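Local coordinates for protein sulfotransferase (Mycobacterium tuberculosis, PDB 2ZQ5) that probably transfers a sulfuryl group from the donor PAPS to an acceptor molecule, as enzymes of the sulfotransferase fold do, at residues Leu99-Thr104 against Met262-Ser267; Leu124-Gln129 against Cys174-Arg179; Asp204-Tyr209 against Met243-Asp248; Gln311-Asp316 against Tyr332-Leu337. One frame throughout, in Å; residues are numbered along the deposited sequence.

Contact 1: residues Leu99-Thr104 against Met262-Ser267; sequences LVRTGT and MASMCS
The loop L99-T104 runs past one flank of the helical segment M262-S267, closest at V100 and M265, whose CA atoms are 6.9 Å apart. L99 to T102 form a type II beta turn, in which R101 takes the positive phi of the third position (75°). T102 OG1 ties the turn together by donating to L99 O at 2.6 Å, in the carbonyl plane and on a lone pair, while the backbone bond from T102 N to the same oxygen is weak. M265 carries the contact. Its long, flexible chain stays extended through chi2 and bends at chi3 (62°), so that different parts of it serve two neighbours. M265 CG lies against V100 CG1 at 3.7 Å, the two side chains running antiparallel past one another. M265 CE reaches L99 CD2 at 3.8 Å, the two side chains crossing at about a right angle. W293 and L297 of helix 282-304 extend this apolar patch. On its more open side S264 OG, anti to the backbone N, comes within 3.3 Å of R101 NE, but the angle is too poor for a hydrogen bond. At G103, the N-cap of helix 104-111, phi 98° would press a CB on the preceding carbonyl oxygen, so glycine fits. T102 OG1 also bonds T254, R101 O bonds R256, and T104 OG1 bonds K231. A glycine-containing loop joining strand 94-97 to helix 104-111 is the P-loop-like element of sulfotransferases, which in relatives wraps the 5'-phosphate of PAPS and probably does so here.

Contact 2: residues Leu124-Gln129 against Cys174-Arg179; sequences LAEYPQ and CWQLLR
The last turn of helix 122-126 lies beside the short helix 175-178, with A125 and Q176 nearest at 5.9 Å between CA atoms. Such closeness suits alanine: A125 CB meets Q176 CB at 3.7 Å, with no larger group between the backbones. Beside this apolar touch is a polar cluster built on E126, whose chain bends at chi2 (-79°) to bring the carboxylate across. Q176 NE2 donates to E126 OE2 at 3.0 Å, with an angle of 152°. The amide and carboxylate planes are nearly perpendicular; the N-H comes from above the carboxylate plane, while E126 OE2 lies close to the amide plane. The same NE2 also bonds E172. R179, its CG in the crowded position between backbone N and carbonyl carbon, runs out extended. R179 NE donates to Q176 O at 2.8 Å, and Q176 OE1 sits 3.1 Å above the centre of the R179 guanidinium, so the glutamine both anchors and covers the arginine. The salt bridge from R179 NH2 to E126 OE1 is long, 3.9 Å, and two waters also bridge the groups, one joining E126 OE1 to R179 NH2, the other E126 OE1 to R179 NH1. A third water joins E126 OE2 to Q176 OE1, and a fourth links A125 O and Q176 O. Helix 122-126 follows strand 117-119, and C174 pairs by backbone with K231 at the end of strand 227-231; this partly water-mediated pairing lies at the C-terminal ends of strands in a parallel alpha/beta sheet.

Contact 3: residues Asp204-Tyr209 against Met243-Asp248; sequences DWTPSY and MATYPD
Helix 239-245 is part of the beta-alpha-beta crossover that leads from strand 227-231 to strand 250-255 of the parallel sheet, and here its final turn packs on the start of helix 206-219. The CA atoms of Y209 and T245 are 6.4 Å apart. D204 caps the latter helix: its OD1 accepts from T206 N at 3.1 Å and, on the syn lone pair, from T206 OG1 at 2.7 Å. Aspartate suits this place because one oxygen can accept from both the N-H and the hydroxyl of T206. Across the interface, T245 makes the closest contacts. Its OG1 rests on Y209 CB at 3.4 Å and takes its polar partner within its own helix, A241 O, while T245 CG2 lies 3.5 Å from Y209 O. Farther out, T206 CG2 and A244 CB make a loose methyl contact. Y246, the first residue to leave helical angles, places its ring against R213 and L216 of helix 206-219 and F95 of strand 94-97. Tyrosine suits both 209 and 246, since each ring fills the interface while its hydroxyl reaches a partner, S234 for Y209 and H212 for Y246. The methyl of T245 helps to seat the second ring, CG2 standing 3.7 Å above one face of Y246 and offset toward its rim. The two tyrosine rings meet rim to rim, neither lying over the other, with Y246 CE2 4.4 Å from Y209 CD2.

Contact 4: residues Gln311-Asp316 against Tyr332-Leu337; sequences QFYDVD and YRHFGL
Polar, aromatic and apolar contacts join strand 312-316 to the end of helix 324-334. The polar link is a weak hydrogen bond from H334 NE2 to F312 O, short at 2.8 Å but bent to 124°. With CG anti to the backbone N (chi1 -178°), the imidazole reaches the strand; histidine suits the place by combining an N-H donor with a face for a tyrosine edge. That edge is Y313's, in an offset edge-to-face stack with planes at 64°. Its closest atoms are Y313 CD1 and H334 CG, 3.5 Å apart, and the tyrosine is long enough for its OH to bond D330 of helix 324-334, one turn before H334. The apolar pair is F335 CZ on Y313 CB, 3.8 Å apart. Separately, the F335 ring edge meets backbone at Q311 and F312, with F312 N near the ring plane. Helix termination completes the set: G336, lacking a CB, easily tolerates its positive phi in a Schellman motif, L337 N bonding Y332 O and G336 N bonding R333 O. Helix 324-334 follows strand 312-316 and packs through I331 on Y313 and V315 and through T327 on V315, covering the edge strand as in the alpha/beta layers of the sulfotransferase fold.

All four contacts lie on the helices and loops around one five-stranded parallel sheet, contact 4 on its edge strand 312-316. Contact 1 spans the chain most widely; contacts 2 and 3 fall, in that order, between its two segments, and contact 4 comes after it. Contacts 2 and 3 have centres 17 Å apart and touch, L178 CD2 lying 3.8 Å from S208 O. Contacts 3 and 4, with centres 21 Å apart, also touch at their margins, while the pairs 1 and 3, and 2 and 4, have centres about 26 Å apart. Contacts 1 and 2 do not touch, yet K231 binds T104 and pairs with C174, so the end of strand 227-231 connects the probable PAPS loop with the helices of contact 2.

Contact 1: residues Leu99-Thr104 against Met262-Ser267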
# COMPACT_ATOMS: atom_id res chain seq x y z
N LEU A 99 -8.46 -4.77 -5.96
CA LEU A 99 -8.53 -5.53 -4.72
C LEU A 99 -7.44 -6.58 -4.63
O LEU A 99 -6.85 -6.96 -5.63
CB LEU A 99 -9.89 -6.24 -4.60
CG LEU A 99 -11.08 -5.47 -4.04
CD1 LEU A 99 -11.26 -4.14 -4.75
CD2 LEU A 99 -12.33 -6.34 -4.18
N VAL A 100 -7.17 -7.04 -3.41
CA VAL A 100 -6.19 -8.08 -3.24
C VAL A 100 -6.84 -9.30 -3.90
O VAL A 100 -8.07 -9.38 -3.96
CB VAL A 100 -5.92 -8.36 -1.74
CG1 VAL A 100 -7.19 -8.82 -1.06
CG2 VAL A 100 -4.83 -9.41 -1.60
N ARG A 101 -6.03 -10.21 -4.41
CA ARG A 101 -6.51 -11.42 -5.08
C ARG A 101 -7.05 -11.18 -6.49
O ARG A 101 -7.79 -12.00 -7.02
CB ARG A 101 -7.60 -12.12 -4.24
CG ARG A 101 -7.20 -12.44 -2.81
CD ARG A 101 -5.99 -13.35 -2.73
NE ARG A 101 -5.70 -13.72 -1.35
CZ ARG A 101 -4.57 -14.30 -0.94
NH1 ARG A 101 -3.62 -14.58 -1.81
NH2 ARG A 101 -4.41 -14.60 0.34
N THR A 102 -6.68 -10.05 -7.10
CA THR A 102 -7.13 -9.75 -8.46
C THR A 102 -5.98 -9.62 -9.45
O THR A 102 -6.18 -9.25 -10.60
CB THR A 102 -7.97 -8.44 -8.53
OG1 THR A 102 -7.15 -7.32 -8.17
CG2 THR A 102 -9.16 -8.52 -7.60
N GLY A 103 -4.77 -9.92 -8.98
CA GLY A 103 -3.61 -9.86 -9.86
C GLY A 103 -2.75 -8.61 -9.79
O GLY A 103 -1.85 -8.45 -10.61
N THR A 104 -3.00 -7.74 -8.83
CA THR A 104 -2.21 -6.51 -8.73
C THR A 104 -0.73 -6.80 -8.47
O THR A 104 0.14 -6.12 -9.01
CB THR A 104 -2.72 -5.56 -7.63
OG1 THR A 104 -2.63 -6.21 -6.35
CG2 THR A 104 -4.16 -5.15 -7.91
N MET A 262 -14.07 -12.74 -2.16
CA MET A 262 -14.40 -12.18 -0.85
C MET A 262 -14.03 -13.09 0.32
O MET A 262 -13.46 -12.64 1.31
CB MET A 262 -15.89 -11.82 -0.78
CG MET A 262 -16.33 -11.16 0.54
SD MET A 262 -15.37 -9.71 1.08
CE MET A 262 -15.93 -8.47 -0.07
N ALA A 263 -14.34 -14.38 0.21
CA ALA A 263 -13.99 -15.29 1.30
C ALA A 263 -12.47 -15.34 1.50
O ALA A 263 -11.99 -15.30 2.63
CB ALA A 263 -14.52 -16.70 1.01
N SER A 264 -11.74 -15.40 0.40
CA SER A 264 -10.28 -15.45 0.44
C SER A 264 -9.72 -14.17 1.06
O SER A 264 -8.77 -14.22 1.85
CB SER A 264 -9.72 -15.62 -0.98
OG SER A 264 -8.30 -15.65 -0.97
N MET A 265 -10.32 -13.04 0.72
CA MET A 265 -9.89 -11.75 1.25
C MET A 265 -10.07 -11.72 2.76
O MET A 265 -9.19 -11.26 3.50
CB MET A 265 -10.71 -10.62 0.61
CG MET A 265 -10.46 -10.46 -0.88
SD MET A 265 -11.70 -9.42 -1.67
CE MET A 265 -11.42 -7.88 -0.82
N CYS A 266 -11.22 -12.21 3.23
CA CYS A 266 -11.50 -12.24 4.65
C CYS A 266 -10.60 -13.22 5.39
O CYS A 266 -10.15 -12.94 6.51
CB CYS A 266 -12.97 -12.60 4.89
SG CYS A 266 -14.14 -11.33 4.35
N SER A 267 -10.34 -14.37 4.77
CA SER A 267 -9.48 -15.38 5.37
C SER A 267 -8.06 -14.84 5.54
O SER A 267 -7.41 -15.10 6.54
CB SER A 267 -9.46 -16.63 4.49
OG SER A 267 -8.67 -17.65 5.07

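Contact 2: residues Leu124-Gln129 against Cys174-Arg179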
# COMPACT_ATOMS: atom_id res chain seq x y z
N LEU A 124 13.74 0.39 0.80
CA LEU A 124 13.73 1.84 0.63
C LEU A 124 12.43 2.43 1.17
O LEU A 124 12.40 3.58 1.59
CB LEU A 124 13.92 2.18 -0.85
CG LEU A 124 15.25 1.68 -1.41
CD1 LEU A 124 15.27 1.87 -2.92
CD2 LEU A 124 16.41 2.42 -0.75
N ALA A 125 11.37 1.63 1.16
CA ALA A 125 10.09 2.08 1.70
C ALA A 125 10.21 2.07 3.22
O ALA A 125 9.61 2.90 3.91
CB ALA A 125 8.97 1.15 1.24
N GLU A 126 10.98 1.12 3.74
CA GLU A 126 11.18 1.01 5.18
C GLU A 126 12.18 2.07 5.64
O GLU A 126 12.10 2.56 6.76
CB GLU A 126 11.72 -0.38 5.55
CG GLU A 126 10.74 -1.53 5.38
CD GLU A 126 9.74 -1.64 6.52
OE1 GLU A 126 9.97 -1.01 7.58
OE2 GLU A 126 8.74 -2.37 6.37
N TYR A 127 13.11 2.41 4.75
CA TYR A 127 14.14 3.40 5.07
C TYR A 127 14.36 4.34 3.88
O TYR A 127 15.32 4.19 3.12
CB TYR A 127 15.44 2.66 5.42
CG TYR A 127 16.38 3.43 6.31
CD1 TYR A 127 16.74 2.94 7.56
CD2 TYR A 127 16.93 4.65 5.89
CE1 TYR A 127 17.64 3.62 8.37
CE2 TYR A 127 17.82 5.34 6.70
CZ TYR A 127 18.17 4.83 7.94
OH TYR A 127 19.06 5.51 8.73
N PRO A 128 13.47 5.33 3.71
CA PRO A 128 13.55 6.29 2.61
C PRO A 128 14.93 6.92 2.44
O PRO A 128 15.52 7.45 3.39
CB PRO A 128 12.49 7.32 2.98
CG PRO A 128 11.45 6.47 3.67
CD PRO A 128 12.30 5.61 4.56
N GLN A 129 15.43 6.86 1.21
CA GLN A 129 16.74 7.39 0.86
C GLN A 129 16.94 7.18 -0.64
O GLN A 129 16.20 6.41 -1.26
CB GLN A 129 17.83 6.62 1.60
CG GLN A 129 17.84 5.13 1.25
CD GLN A 129 18.79 4.32 2.09
OE1 GLN A 129 20.01 4.40 1.93
NE2 GLN A 129 18.24 3.53 3.00
N CYS A 174 2.28 1.22 -1.99
CA CYS A 174 2.33 2.61 -1.56
C CYS A 174 1.93 2.90 -0.12
O CYS A 174 2.29 3.95 0.41
CB CYS A 174 1.50 3.47 -2.51
SG CYS A 174 2.01 3.37 -4.25
N TRP A 175 1.18 2.00 0.52
CA TRP A 175 0.79 2.27 1.90
C TRP A 175 2.03 2.42 2.77
O TRP A 175 1.98 3.08 3.81
CB TRP A 175 -0.12 1.17 2.47
CG TRP A 175 0.51 -0.18 2.61
CD1 TRP A 175 0.45 -1.20 1.71
CD2 TRP A 175 1.30 -0.64 3.71
NE1 TRP A 175 1.16 -2.28 2.18
CE2 TRP A 175 1.70 -1.96 3.40
CE3 TRP A 175 1.72 -0.07 4.92
CZ2 TRP A 175 2.49 -2.72 4.27
CZ3 TRP A 175 2.51 -0.83 5.78
CH2 TRP A 175 2.89 -2.14 5.44
N GLN A 176 3.15 1.83 2.35
CA GLN A 176 4.39 1.94 3.11
C GLN A 176 4.86 3.39 3.15
O GLN A 176 5.61 3.78 4.05
CB GLN A 176 5.47 1.03 2.52
CG GLN A 176 5.29 -0.43 2.90
CD GLN A 176 5.96 -0.77 4.22
OE1 GLN A 176 5.89 -0.01 5.19
NE2 GLN A 176 6.60 -1.94 4.27
N LEU A 177 4.44 4.18 2.17
CA LEU A 177 4.79 5.59 2.14
C LEU A 177 3.66 6.43 2.73
O LEU A 177 3.90 7.31 3.54
CB LEU A 177 5.06 6.07 0.70
CG LEU A 177 6.28 5.50 -0.01
CD1 LEU A 177 6.32 6.04 -1.43
CD2 LEU A 177 7.56 5.89 0.74
N LEU A 178 2.42 6.13 2.34
CA LEU A 178 1.26 6.87 2.82
C LEU A 178 1.06 6.77 4.33
O LEU A 178 0.45 7.66 4.94
CB LEU A 178 0.00 6.40 2.08
CG LEU A 178 0.00 6.67 0.57
CD1 LEU A 178 -1.09 5.86 -0.10
CD2 LEU A 178 -0.18 8.15 0.29
N ARG A 179 1.57 5.71 4.94
CA ARG A 179 1.44 5.55 6.39
C ARG A 179 2.12 6.71 7.10
O ARG A 179 1.79 7.03 8.24
CB ARG A 179 2.06 4.23 6.85
CG ARG A 179 3.55 4.14 6.61
CD ARG A 179 4.19 2.86 7.14
NE ARG A 179 5.58 2.78 6.71
CZ ARG A 179 6.56 2.17 7.37
NH1 ARG A 179 6.32 1.56 8.53
NH2 ARG A 179 7.79 2.18 6.87
O HOH W 1 7.99 4.99 4.49
O HOH W 2 9.98 1.56 8.25
O HOH W 3 6.02 -1.58 7.57
O HOH W 4 8.33 -0.01 9.88

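Contact 3: residues Asp204-Tyr209 against Met243-Asp248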
# COMPACT_ATOMS: atom_id res chain seq x y z
N ASP A 204 -9.50 14.79 2.12
CA ASP A 204 -8.87 15.15 0.86
C ASP A 204 -7.51 14.47 0.94
O ASP A 204 -6.69 14.79 1.81
CB ASP A 204 -8.71 16.66 0.75
CG ASP A 204 -7.77 17.06 -0.37
OD1 ASP A 204 -7.70 16.32 -1.38
OD2 ASP A 204 -7.11 18.12 -0.24
N TRP A 205 -7.26 13.51 0.05
CA TRP A 205 -6.00 12.78 0.04
C TRP A 205 -4.85 13.53 -0.62
O TRP A 205 -3.71 13.08 -0.56
CB TRP A 205 -6.15 11.45 -0.70
CG TRP A 205 -6.94 10.37 -0.03
CD1 TRP A 205 -8.30 10.24 0.00
CD2 TRP A 205 -6.40 9.18 0.58
NE1 TRP A 205 -8.64 9.04 0.58
CE2 TRP A 205 -7.50 8.37 0.94
CE3 TRP A 205 -5.11 8.73 0.85
CZ2 TRP A 205 -7.34 7.12 1.56
CZ3 TRP A 205 -4.94 7.49 1.46
CH2 TRP A 205 -6.06 6.70 1.81
N THR A 206 -5.14 14.66 -1.25
CA THR A 206 -4.09 15.38 -1.96
C THR A 206 -2.81 15.65 -1.17
O THR A 206 -1.72 15.37 -1.66
CB THR A 206 -4.62 16.69 -2.56
OG1 THR A 206 -5.80 16.40 -3.33
CG2 THR A 206 -3.58 17.30 -3.49
N PRO A 207 -2.91 16.17 0.06
CA PRO A 207 -1.67 16.42 0.81
C PRO A 207 -0.85 15.15 1.01
O PRO A 207 0.38 15.18 0.95
CB PRO A 207 -2.17 17.00 2.13
CG PRO A 207 -3.44 17.70 1.72
CD PRO A 207 -4.08 16.69 0.79
N SER A 208 -1.53 14.03 1.23
CA SER A 208 -0.84 12.75 1.42
C SER A 208 -0.17 12.30 0.13
O SER A 208 0.93 11.74 0.16
CB SER A 208 -1.82 11.67 1.89
OG SER A 208 -2.25 11.92 3.22
N TYR A 209 -0.82 12.52 -1.01
CA TYR A 209 -0.21 12.12 -2.27
C TYR A 209 0.94 13.05 -2.64
O TYR A 209 1.90 12.64 -3.29
CB TYR A 209 -1.25 12.05 -3.38
CG TYR A 209 -1.91 10.69 -3.45
CD1 TYR A 209 -2.73 10.23 -2.42
CD2 TYR A 209 -1.65 9.82 -4.51
CE1 TYR A 209 -3.27 8.95 -2.44
CE2 TYR A 209 -2.19 8.53 -4.55
CZ TYR A 209 -3.00 8.11 -3.50
OH TYR A 209 -3.53 6.84 -3.51
N MET A 243 -4.51 12.04 -9.46
CA MET A 243 -4.43 12.83 -10.69
C MET A 243 -3.99 14.27 -10.44
O MET A 243 -3.34 14.87 -11.29
CB MET A 243 -5.78 12.81 -11.42
CG MET A 243 -6.24 11.42 -11.84
SD MET A 243 -5.04 10.54 -12.89
CE MET A 243 -5.49 11.15 -14.50
N ALA A 244 -4.34 14.83 -9.28
CA ALA A 244 -3.93 16.20 -8.99
C ALA A 244 -2.42 16.26 -8.80
O ALA A 244 -1.76 17.23 -9.18
CB ALA A 244 -4.64 16.70 -7.73
N THR A 245 -1.87 15.20 -8.21
CA THR A 245 -0.44 15.11 -7.94
C THR A 245 0.36 14.63 -9.15
O THR A 245 1.50 15.06 -9.36
CB THR A 245 -0.19 14.15 -6.76
OG1 THR A 245 -0.97 14.58 -5.64
CG2 THR A 245 1.28 14.14 -6.36
N TYR A 246 -0.24 13.74 -9.93
CA TYR A 246 0.39 13.16 -11.12
C TYR A 246 -0.62 13.29 -12.27
O TYR A 246 -1.24 12.31 -12.66
CB TYR A 246 0.69 11.69 -10.87
CG TYR A 246 1.51 11.39 -9.63
CD1 TYR A 246 2.90 11.53 -9.64
CD2 TYR A 246 0.90 10.94 -8.46
CE1 TYR A 246 3.66 11.21 -8.51
CE2 TYR A 246 1.66 10.62 -7.33
CZ TYR A 246 3.04 10.75 -7.36
OH TYR A 246 3.80 10.41 -6.26
N PRO A 247 -0.77 14.50 -12.82
CA PRO A 247 -1.71 14.77 -13.92
C PRO A 247 -1.61 13.86 -15.14
O PRO A 247 -2.62 13.60 -15.81
CB PRO A 247 -1.43 16.23 -14.27
CG PRO A 247 -0.98 16.81 -12.96
CD PRO A 247 -0.06 15.73 -12.44
N ASP A 248 -0.40 13.38 -15.43
CA ASP A 248 -0.16 12.52 -16.59
C ASP A 248 -0.06 11.04 -16.24
O ASP A 248 0.48 10.25 -17.01
CB ASP A 248 1.13 12.96 -17.28
CG ASP A 248 2.34 12.87 -16.36
OD1 ASP A 248 2.16 12.58 -15.15
OD2 ASP A 248 3.48 13.09 -16.83

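Contact 4: residues Gln311-Asp316 against Tyr332-Leu337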
# COMPACT_ATOMS: atom_id res chain seq x y z
N GLN A 311 -5.81 7.53 -20.32
CA GLN A 311 -4.89 7.30 -19.21
C GLN A 311 -5.29 6.14 -18.31
O GLN A 311 -4.70 5.95 -17.25
CB GLN A 311 -4.75 8.57 -18.37
CG GLN A 311 -4.05 9.70 -19.09
CD GLN A 311 -3.98 10.98 -18.28
OE1 GLN A 311 -3.35 11.04 -17.22
NE2 GLN A 311 -4.65 12.02 -18.77
N PHE A 312 -6.28 5.36 -18.74
CA PHE A 312 -6.75 4.23 -17.94
C PHE A 312 -6.81 2.94 -18.74
O PHE A 312 -7.06 2.95 -19.94
CB PHE A 312 -8.15 4.53 -17.38
CG PHE A 312 -8.17 5.64 -16.38
CD1 PHE A 312 -8.14 5.36 -15.01
CD2 PHE A 312 -8.18 6.96 -16.80
CE1 PHE A 312 -8.11 6.40 -14.08
CE2 PHE A 312 -8.16 8.00 -15.87
CZ PHE A 312 -8.12 7.72 -14.51
N TYR A 313 -6.58 1.82 -18.05
CA TYR A 313 -6.62 0.51 -18.67
C TYR A 313 -7.20 -0.48 -17.67
O TYR A 313 -6.82 -0.47 -16.50
CB TYR A 313 -5.22 0.06 -19.08
CG TYR A 313 -5.20 -1.19 -19.94
CD1 TYR A 313 -5.17 -1.10 -21.33
CD2 TYR A 313 -5.24 -2.46 -19.37
CE1 TYR A 313 -5.17 -2.25 -22.13
CE2 TYR A 313 -5.24 -3.61 -20.15
CZ TYR A 313 -5.21 -3.50 -21.53
OH TYR A 313 -5.22 -4.63 -22.30
N ASP A 314 -8.12 -1.33 -18.13
CA ASP A 314 -8.73 -2.34 -17.28
C ASP A 314 -8.21 -3.71 -17.65
O ASP A 314 -8.24 -4.10 -18.82
CB ASP A 314 -10.25 -2.32 -17.45
CG ASP A 314 -10.87 -1.03 -16.96
OD1 ASP A 314 -10.84 -0.78 -15.74
OD2 ASP A 314 -11.39 -0.27 -17.81
N VAL A 315 -7.73 -4.45 -16.66
CA VAL A 315 -7.20 -5.79 -16.87
C VAL A 315 -8.06 -6.82 -16.16
O VAL A 315 -8.38 -6.67 -14.99
CB VAL A 315 -5.76 -5.92 -16.32
CG1 VAL A 315 -5.29 -7.36 -16.43
CG2 VAL A 315 -4.82 -5.00 -17.07
N ASP A 316 -8.45 -7.86 -16.88
CA ASP A 316 -9.26 -8.92 -16.29
C ASP A 316 -8.32 -10.01 -15.78
O ASP A 316 -7.39 -10.41 -16.48
CB ASP A 316 -10.23 -9.51 -17.31
CG ASP A 316 -11.38 -8.57 -17.63
OD1 ASP A 316 -12.10 -8.17 -16.68
OD2 ASP A 316 -11.57 -8.24 -18.82
N TYR A 332 1.22 -1.63 -22.68
CA TYR A 332 2.20 -0.73 -23.27
C TYR A 332 1.64 -0.11 -24.55
O TYR A 332 1.78 1.09 -24.79
CB TYR A 332 3.50 -1.48 -23.60
CG TYR A 332 4.48 -1.58 -22.45
CD1 TYR A 332 4.15 -2.25 -21.27
CD2 TYR A 332 5.75 -1.01 -22.55
CE1 TYR A 332 5.07 -2.37 -20.23
CE2 TYR A 332 6.68 -1.12 -21.52
CZ TYR A 332 6.33 -1.80 -20.36
OH TYR A 332 7.25 -1.94 -19.34
N ARG A 333 1.00 -0.94 -25.37
CA ARG A 333 0.41 -0.47 -26.62
C ARG A 333 -0.61 0.62 -26.35
O ARG A 333 -0.59 1.68 -26.96
CB ARG A 333 -0.26 -1.63 -27.36
CG ARG A 333 -0.94 -1.22 -28.66
CD ARG A 333 -1.92 -2.28 -29.14
NE ARG A 333 -2.99 -2.50 -28.17
CZ ARG A 333 -3.88 -1.58 -27.82
NH1 ARG A 333 -3.84 -0.37 -28.36
NH2 ARG A 333 -4.82 -1.87 -26.92
N HIS A 334 -1.52 0.34 -25.42
CA HIS A 334 -2.57 1.28 -25.06
C HIS A 334 -2.02 2.65 -24.65
O HIS A 334 -2.53 3.68 -25.07
CB HIS A 334 -3.42 0.71 -23.91
CG HIS A 334 -4.56 1.59 -23.51
ND1 HIS A 334 -5.66 1.80 -24.32
CD2 HIS A 334 -4.77 2.32 -22.39
CE1 HIS A 334 -6.50 2.62 -23.71
NE2 HIS A 334 -5.99 2.94 -22.54
N PHE A 335 -0.98 2.64 -23.82
CA PHE A 335 -0.38 3.88 -23.35
C PHE A 335 0.68 4.46 -24.28
O PHE A 335 1.30 5.48 -23.97
CB PHE A 335 0.22 3.68 -21.95
CG PHE A 335 -0.80 3.39 -20.88
CD1 PHE A 335 -1.96 4.15 -20.77
CD2 PHE A 335 -0.57 2.38 -19.96
CE1 PHE A 335 -2.88 3.91 -19.74
CE2 PHE A 335 -1.49 2.13 -18.92
CZ PHE A 335 -2.64 2.89 -18.82
N GLY A 336 0.88 3.82 -25.43
CA GLY A 336 1.86 4.31 -26.39
C GLY A 336 3.29 4.15 -25.92
O GLY A 336 4.15 4.97 -26.25
N LEU A 337 3.55 3.09 -25.16
CA LEU A 337 4.89 2.82 -24.65
C LEU A 337 5.57 1.71 -25.44
O LEU A 337 4.91 0.77 -25.89
CB LEU A 337 4.82 2.42 -23.17
CG LEU A 337 4.08 3.36 -22.22
CD1 LEU A 337 4.12 2.79 -20.81
CD2 LEU A 337 4.70 4.75 -22.25